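Local atomic coordinates of DyP (Bjerkandera adusta, PDB entry 3VXJ), a protein that probably acts as a heme peroxidase, a dye-decolorizing enzyme that carries heme b and is caught here with 2,6-dimethoxyphenol bound. Residues Phe305-Leu318 and Phe380-Ile394. Sequence-based numbering, arbitrary orientation.
Sequences FGAHVRKTNPRQDL and FPFSKPITPGIEPII. With HEM (protoporphyrin IX containing Fe), chain B; 3DM (2,6-dimethoxyphenol), chain D; 3DM (2,6-dimethoxyphenol), chain E.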
loop_
_atom_site.group_PDB
_atom_site.type_symbol
_atom_site.label_atom_id
_atom_site.label_comp_id
_atom_site.label_asym_id
_atom_site.label_seq_id
_atom_site.Cartn_x
_atom_site.Cartn_y
_atom_site.Cartn_z
ATOM N N PHE A 305 14.173 7.621 14.145
ATOM C CA PHE A 305 13.964 6.177 14.239
ATOM C C PHE A 305 12.548 5.781 13.827
ATOM O O PHE A 305 12.342 4.675 13.321
ATOM C CB PHE A 305 14.239 5.656 15.652
ATOM C CG PHE A 305 15.642 5.903 16.143
ATOM C CD1 PHE A 305 16.750 5.618 15.343
ATOM C CD2 PHE A 305 15.858 6.377 17.440
ATOM C CE1 PHE A 305 18.048 5.838 15.813
ATOM C CE2 PHE A 305 17.148 6.606 17.906
ATOM C CZ PHE A 305 18.240 6.326 17.094
ATOM N N GLY A 306 11.590 6.688 14.030
ATOM C CA GLY A 306 10.165 6.412 13.833
ATOM C C GLY A 306 9.520 6.977 12.569
ATOM O O GLY A 306 8.295 6.941 12.447
ATOM N N ALA A 307 10.325 7.471 11.621
ATOM C CA ALA A 307 9.823 7.929 10.322
ATOM C C ALA A 307 9.095 6.796 9.579
ATOM O O ALA A 307 9.476 5.625 9.688
ATOM C CB ALA A 307 10.967 8.468 9.485
ATOM N N HIS A 308 8.070 7.161 8.804
ATOM C CA HIS A 308 7.237 6.186 8.111
ATOM C C HIS A 308 8.027 5.100 7.396
ATOM O O HIS A 308 7.799 3.917 7.646
ATOM C CB HIS A 308 6.295 6.898 7.131
ATOM C CG HIS A 308 5.366 5.976 6.399
ATOM N ND1 HIS A 308 4.323 5.322 7.023
ATOM C CD2 HIS A 308 5.318 5.604 5.096
ATOM C CE1 HIS A 308 3.680 4.578 6.141
ATOM N NE2 HIS A 308 4.254 4.742 4.957
ATOM N N VAL A 309 8.930 5.483 6.494
ATOM C CA VAL A 309 9.599 4.466 5.674
ATOM C C VAL A 309 10.557 3.607 6.490
ATOM O O VAL A 309 10.764 2.431 6.168
ATOM C CB VAL A 309 10.293 5.055 4.417
ATOM C CG1 VAL A 309 9.265 5.724 3.504
ATOM C CG2 VAL A 309 11.406 6.015 4.777
ATOM N N ARG A 310 11.116 4.180 7.551
ATOM C CA ARG A 310 12.027 3.440 8.428
ATOM C C ARG A 310 11.288 2.423 9.302
ATOM O O ARG A 310 11.795 1.335 9.553
ATOM C CB ARG A 310 12.845 4.403 9.286
ATOM C CG ARG A 310 13.937 3.740 10.104
ATOM C CD ARG A 310 14.883 4.800 10.619
ATOM N NE ARG A 310 16.013 4.200 11.323
ATOM C CZ ARG A 310 17.062 4.877 11.787
ATOM N NH1 ARG A 310 17.110 6.208 11.678
ATOM N NH2 ARG A 310 18.056 4.222 12.379
ATOM N N LYS A 311 10.081 2.772 9.730
ATOM C CA LYS A 311 9.212 1.844 10.452
ATOM C C LYS A 311 8.709 0.701 9.580
ATOM O O LYS A 311 8.658 -0.448 10.015
ATOM C CB LYS A 311 8.028 2.590 11.043
ATOM C CG LYS A 311 8.389 3.445 12.255
ATOM C CD LYS A 311 8.499 2.626 13.545
ATOM C CE LYS A 311 7.904 3.379 14.720
ATOM N NZ LYS A 311 7.732 2.498 15.912
ATOM N N THR A 312 8.347 1.003 8.339
ATOM C CA THR A 312 7.735 -0.016 7.485
ATOM C C THR A 312 8.771 -0.861 6.751
ATOM O O THR A 312 8.477 -1.994 6.378
ATOM C CB THR A 312 6.727 0.577 6.498
ATOM O OG1 THR A 312 7.420 1.484 5.624
ATOM C CG2 THR A 312 5.583 1.301 7.234
ATOM N N ASN A 313 9.975 -0.315 6.573
ATOM C CA ASN A 313 11.127 -1.081 6.119
ATOM C C ASN A 313 12.379 -0.640 6.867
ATOM O O ASN A 313 13.049 0.317 6.466
ATOM C CB ASN A 313 11.341 -0.955 4.611
ATOM C CG ASN A 313 12.572 -1.717 4.134
ATOM O OD1 ASN A 313 13.193 -2.479 4.895
ATOM N ND2 ASN A 313 12.950 -1.495 2.874
ATOM N N PRO A 314 12.699 -1.341 7.967
ATOM C CA PRO A 314 13.784 -0.923 8.847
ATOM C C PRO A 314 15.191 -1.078 8.275
ATOM O O PRO A 314 16.122 -0.556 8.874
ATOM C CB PRO A 314 13.609 -1.823 10.079
ATOM C CG PRO A 314 12.177 -2.263 10.027
ATOM C CD PRO A 314 11.875 -2.398 8.577
ATOM N N ARG A 315 15.350 -1.756 7.138
ATOM C CA ARG A 315 16.678 -1.919 6.523
ATOM C C ARG A 315 17.699 -2.370 7.583
ATOM O O ARG A 315 17.445 -3.366 8.273
ATOM C CB ARG A 315 17.087 -0.663 5.722
ATOM C CG ARG A 315 16.046 -0.298 4.681
ATOM C CD ARG A 315 16.454 0.859 3.776
ATOM N NE ARG A 315 15.303 1.247 2.954
ATOM C CZ ARG A 315 15.325 1.581 1.666
ATOM N NH1 ARG A 315 16.463 1.614 0.982
ATOM N NH2 ARG A 315 14.188 1.874 1.060
ATOM N N GLN A 316 18.832 -1.677 7.727
ATOM C CA GLN A 316 19.892 -2.130 8.638
ATOM C C GLN A 316 19.534 -2.040 10.123
ATOM O O GLN A 316 20.253 -2.586 10.959
ATOM C CB GLN A 316 21.219 -1.404 8.346
ATOM C CG GLN A 316 22.463 -1.979 9.048
ATOM C CD GLN A 316 22.838 -3.380 8.581
ATOM O OE1 GLN A 316 22.488 -3.797 7.475
ATOM N NE2 GLN A 316 23.564 -4.102 9.424
ATOM N N ASP A 317 18.420 -1.396 10.472
ATOM C CA ASP A 317 17.952 -1.481 11.867
ATOM C C ASP A 317 17.698 -2.940 12.283
ATOM O O ASP A 317 17.730 -3.262 13.475
ATOM C CB ASP A 317 16.672 -0.668 12.103
ATOM C CG ASP A 317 16.897 0.836 12.097
ATOM O OD1 ASP A 317 18.015 1.322 12.377
ATOM O OD2 ASP A 317 15.896 1.536 11.830
ATOM N N LEU A 318 17.457 -3.818 11.308
ATOM C CA LEU A 318 17.261 -5.247 11.600
ATOM C C LEU A 318 18.574 -6.018 11.760
ATOM O O LEU A 318 18.557 -7.172 12.201
ATOM C CB LEU A 318 16.378 -5.912 10.538
ATOM C CG LEU A 318 14.945 -5.402 10.420
ATOM C CD1 LEU A 318 14.206 -6.202 9.364
ATOM C CD2 LEU A 318 14.213 -5.476 11.756
ATOM N N PHE A 380 10.070 0.018 18.850
ATOM C CA PHE A 380 10.682 -0.431 17.610
ATOM C C PHE A 380 11.035 0.762 16.721
ATOM O O PHE A 380 10.223 1.669 16.585
ATOM C CB PHE A 380 9.781 -1.398 16.840
ATOM C CG PHE A 380 10.465 -1.958 15.647
ATOM C CD1 PHE A 380 11.226 -3.118 15.757
ATOM C CD2 PHE A 380 10.460 -1.268 14.441
ATOM C CE1 PHE A 380 11.942 -3.588 14.681
ATOM C CE2 PHE A 380 11.171 -1.734 13.368
ATOM C CZ PHE A 380 11.907 -2.906 13.480
ATOM N N PRO A 381 12.232 0.765 16.096
ATOM C CA PRO A 381 13.285 -0.265 16.104
ATOM C C PRO A 381 13.927 -0.448 17.480
ATOM O O PRO A 381 13.920 0.466 18.304
ATOM C CB PRO A 381 14.306 0.254 15.080
ATOM C CG PRO A 381 14.076 1.719 15.041
ATOM C CD PRO A 381 12.585 1.867 15.178
ATOM N N PHE A 382 14.483 -1.631 17.700
ATOM C CA PHE A 382 15.024 -2.003 18.998
ATOM C C PHE A 382 16.445 -1.481 19.174
ATOM O O PHE A 382 17.102 -1.086 18.197
ATOM C CB PHE A 382 14.983 -3.530 19.172
ATOM C CG PHE A 382 15.481 -4.293 17.975
ATOM C CD1 PHE A 382 16.845 -4.476 17.761
ATOM C CD2 PHE A 382 14.582 -4.828 17.056
ATOM C CE1 PHE A 382 17.306 -5.173 16.650
ATOM C CE2 PHE A 382 15.033 -5.531 15.939
ATOM C CZ PHE A 382 16.399 -5.703 15.737
ATOM N N SER A 383 16.899 -1.465 20.427
ATOM C CA SER A 383 18.283 -1.128 20.794
ATOM C C SER A 383 18.721 0.291 20.409
ATOM O O SER A 383 19.886 0.516 20.059
ATOM C CB SER A 383 19.258 -2.167 20.222
ATOM O OG SER A 383 18.896 -3.482 20.617
ATOM N N LYS A 384 17.785 1.239 20.473
ATOM C CA LYS A 384 18.076 2.641 20.158
ATOM C C LYS A 384 18.260 3.469 21.432
ATOM O O LYS A 384 17.670 3.144 22.469
ATOM C CB LYS A 384 16.966 3.245 19.290
ATOM C CG LYS A 384 16.737 2.557 17.946
ATOM C CD LYS A 384 18.024 2.285 17.193
ATOM C CE LYS A 384 17.716 1.812 15.795
ATOM N NZ LYS A 384 18.917 1.350 15.056
ATOM N N PRO A 385 19.088 4.533 21.366
ATOM C CA PRO A 385 19.347 5.347 22.562
ATOM C C PRO A 385 18.178 6.257 22.980
ATOM O O PRO A 385 18.185 6.782 24.096
ATOM C CB PRO A 385 20.562 6.188 22.151
ATOM C CG PRO A 385 20.456 6.294 20.669
ATOM C CD PRO A 385 19.958 4.940 20.244
ATOM N N ILE A 386 17.214 6.449 22.080
ATOM C CA ILE A 386 16.004 7.234 22.350
ATOM C C ILE A 386 14.824 6.394 21.876
ATOM O O ILE A 386 14.869 5.843 20.781
ATOM C CB ILE A 386 16.010 8.618 21.608
ATOM C CG1 ILE A 386 17.202 9.464 22.070
ATOM C CG2 ILE A 386 14.688 9.374 21.841
ATOM C CD1 ILE A 386 17.330 10.805 21.371
ATOM N N THR A 387 13.782 6.283 22.696
ATOM C CA THR A 387 12.553 5.591 22.300
ATOM C C THR A 387 12.048 6.115 20.958
ATOM O O THR A 387 11.825 7.317 20.815
ATOM C CB THR A 387 11.453 5.800 23.353
ATOM O OG1 THR A 387 11.909 5.270 24.600
ATOM C CG2 THR A 387 10.147 5.095 22.949
ATOM N N PRO A 388 11.889 5.225 19.960
ATOM C CA PRO A 388 11.402 5.739 18.659
ATOM C C PRO A 388 9.993 6.344 18.700
ATOM O O PRO A 388 9.752 7.399 18.108
ATOM C CB PRO A 388 11.454 4.502 17.756
ATOM C CG PRO A 388 12.550 3.682 18.333
ATOM C CD PRO A 388 12.426 3.854 19.836
ATOM N N GLY A 389 9.068 5.685 19.386
ATOM C CA GLY A 389 7.698 6.179 19.423
ATOM C C GLY A 389 6.832 5.629 18.304
ATOM O O GLY A 389 7.210 4.684 17.605
ATOM N N ILE A 390 5.655 6.228 18.158
ATOM C CA ILE A 390 4.626 5.759 17.242
ATOM C C ILE A 390 4.799 6.424 15.880
ATOM O O ILE A 390 4.981 7.635 15.799
ATOM C CB ILE A 390 3.224 6.067 17.831
ATOM C CG1 ILE A 390 3.091 5.489 19.252
ATOM C CG2 ILE A 390 2.110 5.599 16.885
ATOM C CD1 ILE A 390 3.517 4.012 19.360
ATOM N N GLU A 391 4.753 5.630 14.814
ATOM C CA GLU A 391 4.947 6.150 13.471
ATOM C C GLU A 391 3.881 7.236 13.214
ATOM O O GLU A 391 2.682 6.966 13.341
ATOM C CB GLU A 391 4.844 4.997 12.480
ATOM C CG GLU A 391 5.474 5.275 11.124
ATOM C CD GLU A 391 4.627 6.186 10.275
ATOM O OE1 GLU A 391 3.622 5.695 9.710
ATOM O OE2 GLU A 391 4.970 7.394 10.169
ATOM N N PRO A 392 4.311 8.469 12.880
ATOM C CA PRO A 392 3.353 9.582 12.825
ATOM C C PRO A 392 2.317 9.538 11.703
ATOM O O PRO A 392 1.270 10.170 11.851
ATOM C CB PRO A 392 4.248 10.820 12.673
ATOM C CG PRO A 392 5.530 10.285 12.074
ATOM C CD PRO A 392 5.702 8.935 12.722
ATOM N N ILE A 393 2.588 8.832 10.603
ATOM C CA ILE A 393 1.645 8.786 9.492
ATOM C C ILE A 393 0.548 7.745 9.718
ATOM O O ILE A 393 -0.638 8.089 9.675
ATOM C CB ILE A 393 2.377 8.603 8.142
ATOM C CG1 ILE A 393 3.462 9.690 7.959
ATOM C CG2 ILE A 393 1.398 8.598 6.963
ATOM C CD1 ILE A 393 2.998 11.145 8.185
ATOM N N ILE A 394 0.923 6.488 9.968
ATOM C CA ILE A 394 -0.092 5.429 10.129
ATOM C C ILE A 394 -0.032 4.641 11.440
ATOM O O ILE A 394 -0.810 3.723 11.630
ATOM C CB ILE A 394 -0.227 4.478 8.880
ATOM C CG1 ILE A 394 1.128 3.999 8.366
ATOM C CG2 ILE A 394 -1.029 5.162 7.765
ATOM C CD1 ILE A 394 1.740 2.881 9.190
HETATM C CHA HEM B . 6.532 4.006 1.638
HETATM C CHB HEM B . 2.844 7.107 2.025
HETATM C CHC HEM B . 0.275 3.817 4.469
HETATM C CHD HEM B . 3.934 0.684 4.066
HETATM C C1A HEM B . 5.773 5.140 1.560
HETATM C C2A HEM B . 6.195 6.393 0.976
HETATM C C3A HEM B . 5.170 7.256 1.096
HETATM C C4A HEM B . 4.071 6.560 1.727
HETATM C CMA HEM B . 5.118 8.722 0.626
HETATM C CAA HEM B . 7.604 6.667 0.403
HETATM C CBA HEM B . 7.785 6.322 -1.077
HETATM C CGA HEM B . 7.843 4.840 -1.361
HETATM O O1A HEM B . 8.836 4.166 -1.012
HETATM O O2A HEM B . 6.874 4.325 -1.986
HETATM C C1B HEM B . 1.816 6.487 2.708
HETATM C C2B HEM B . 0.532 7.077 3.022
HETATM C C3B HEM B . -0.185 6.160 3.698
HETATM C C4B HEM B . 0.630 4.968 3.810
HETATM C CMB HEM B . 0.127 8.517 2.640
HETATM C CAB HEM B . -1.623 6.275 4.246
HETATM C CBB HEM B . -2.512 7.129 3.734
HETATM C C1C HEM B . 1.062 2.703 4.610
HETATM C C2C HEM B . 0.715 1.509 5.357
HETATM C C3C HEM B . 1.737 0.645 5.259
HETATM C C4C HEM B . 2.751 1.271 4.439
HETATM C CMC HEM B . -0.619 1.314 6.103
HETATM C CAC HEM B . 1.873 -0.780 5.859
HETATM C CBC HEM B . 1.392 -1.083 7.072
HETATM C C1D HEM B . 4.925 1.272 3.323
HETATM C C2D HEM B . 6.102 0.574 2.868
HETATM C C3D HEM B . 6.907 1.600 2.132
HETATM C C4D HEM B . 6.143 2.820 2.200
HETATM C CMD HEM B . 6.513 -0.893 3.077
HETATM C CAD HEM B . 8.273 1.335 1.482
HETATM C CBD HEM B . 9.326 1.418 2.583
HETATM C CGD HEM B . 10.705 1.126 2.056
HETATM O O1D HEM B . 11.618 1.955 2.315
HETATM O O2D HEM B . 10.900 0.083 1.392
HETATM N NA HEM B . 4.490 5.288 2.025
HETATM N NB HEM B . 1.863 5.202 3.234
HETATM N NC HEM B . 2.328 2.532 4.098
HETATM N ND HEM B . 4.960 2.594 2.885
HETATM FE FE HEM B . 3.429 3.930 3.124
HETATM O O1 3DM D . 15.464 -3.285 2.305
HETATM C C1 3DM D . 16.599 -3.550 3.042
HETATM C C2 3DM D . 16.566 -4.419 4.139
HETATM O O2 3DM D . 15.375 -5.006 4.483
HETATM C C7 3DM D . 15.264 -5.574 5.797
HETATM C C3 3DM D . 17.752 -4.662 4.847
HETATM C C4 3DM D . 18.942 -4.026 4.481
HETATM C C5 3DM D . 18.972 -3.168 3.386
HETATM C C6 3DM D . 17.797 -2.929 2.673
HETATM O O3 3DM D . 17.761 -2.092 1.593
HETATM C C8 3DM D . 18.898 -1.208 1.398
HETATM O O1 3DM E . 22.171 2.142 20.625
HETATM C C1 3DM E . 22.494 2.715 21.817
HETATM C C2 3DM E . 23.622 3.533 21.902
HETATM O O2 3DM E . 24.358 3.725 20.767
HETATM C C7 3DM E . 25.592 4.449 20.928
HETATM C C3 3DM E . 23.953 4.128 23.127
HETATM C C4 3DM E . 23.161 3.900 24.255
HETATM C C5 3DM E . 22.034 3.077 24.163
HETATM C C6 3DM E . 21.701 2.480 22.941
HETATM O O3 3DM E . 20.600 1.675 22.795
HETATM C C8 3DM E . 20.093 1.075 24.005
HETATM O O HOH W 1 11.605 8.423 16.331
HETATM O O HOH W 2 17.812 -1.380 15.508
HETATM O O HOH W 3 2.737 3.311 1.361
#
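H308 meets E391 beside the heme. H308 NE2 is the axial ligand of the heme iron, at 2.2 Å. H308 ND1 gives E391 OE1 a nearly straight hydrogen bond of 2.8 Å (175°). OE1 sits at the ring edge, almost in the imidazole plane, but is met from above the carboxylate plane, which is turned 69° to the ring. The backbone N of I394 reaches OE1 from the opposite face and that of I393 holds OE2, which fixes the carboxylate's rotation. This proximal histidine-carboxylate pair, as in other heme peroxidases, is likely to make the imidazole a stronger iron donor. With an alanine at E391, H308 ND1 would probably lose its acceptor and the ring be freer to turn about the iron bond. I394 CG1 also packs at the ring edge, 3.4 Å from H308 CE1.

One turn on, K311 runs along the E391 CG methylene. Bent at chi2 (-80°) and again at chi3, the K311 chain brings NZ to two carbonyls, F380 O at 2.7 Å and G389 O at 2.8 Å. Further out, K384 lies over one F305 ring face, a CH-pi contact with K384 CG 3.8 Å from the centroid. K384 NZ forms a salt bridge with D317 OD1, 2.8 Å away, from above the carboxylate plane. R310 grips this carboxylate side-on, NE on OD2 and NH2 on OD1, both at syn lone pairs.

Helix 308-312 thus carries its iron ligand against loop 380-394. Helix 367-375 touches E391 and I394, helix 249-261 meets I393, and strand 420-430 packs on both isoleucines.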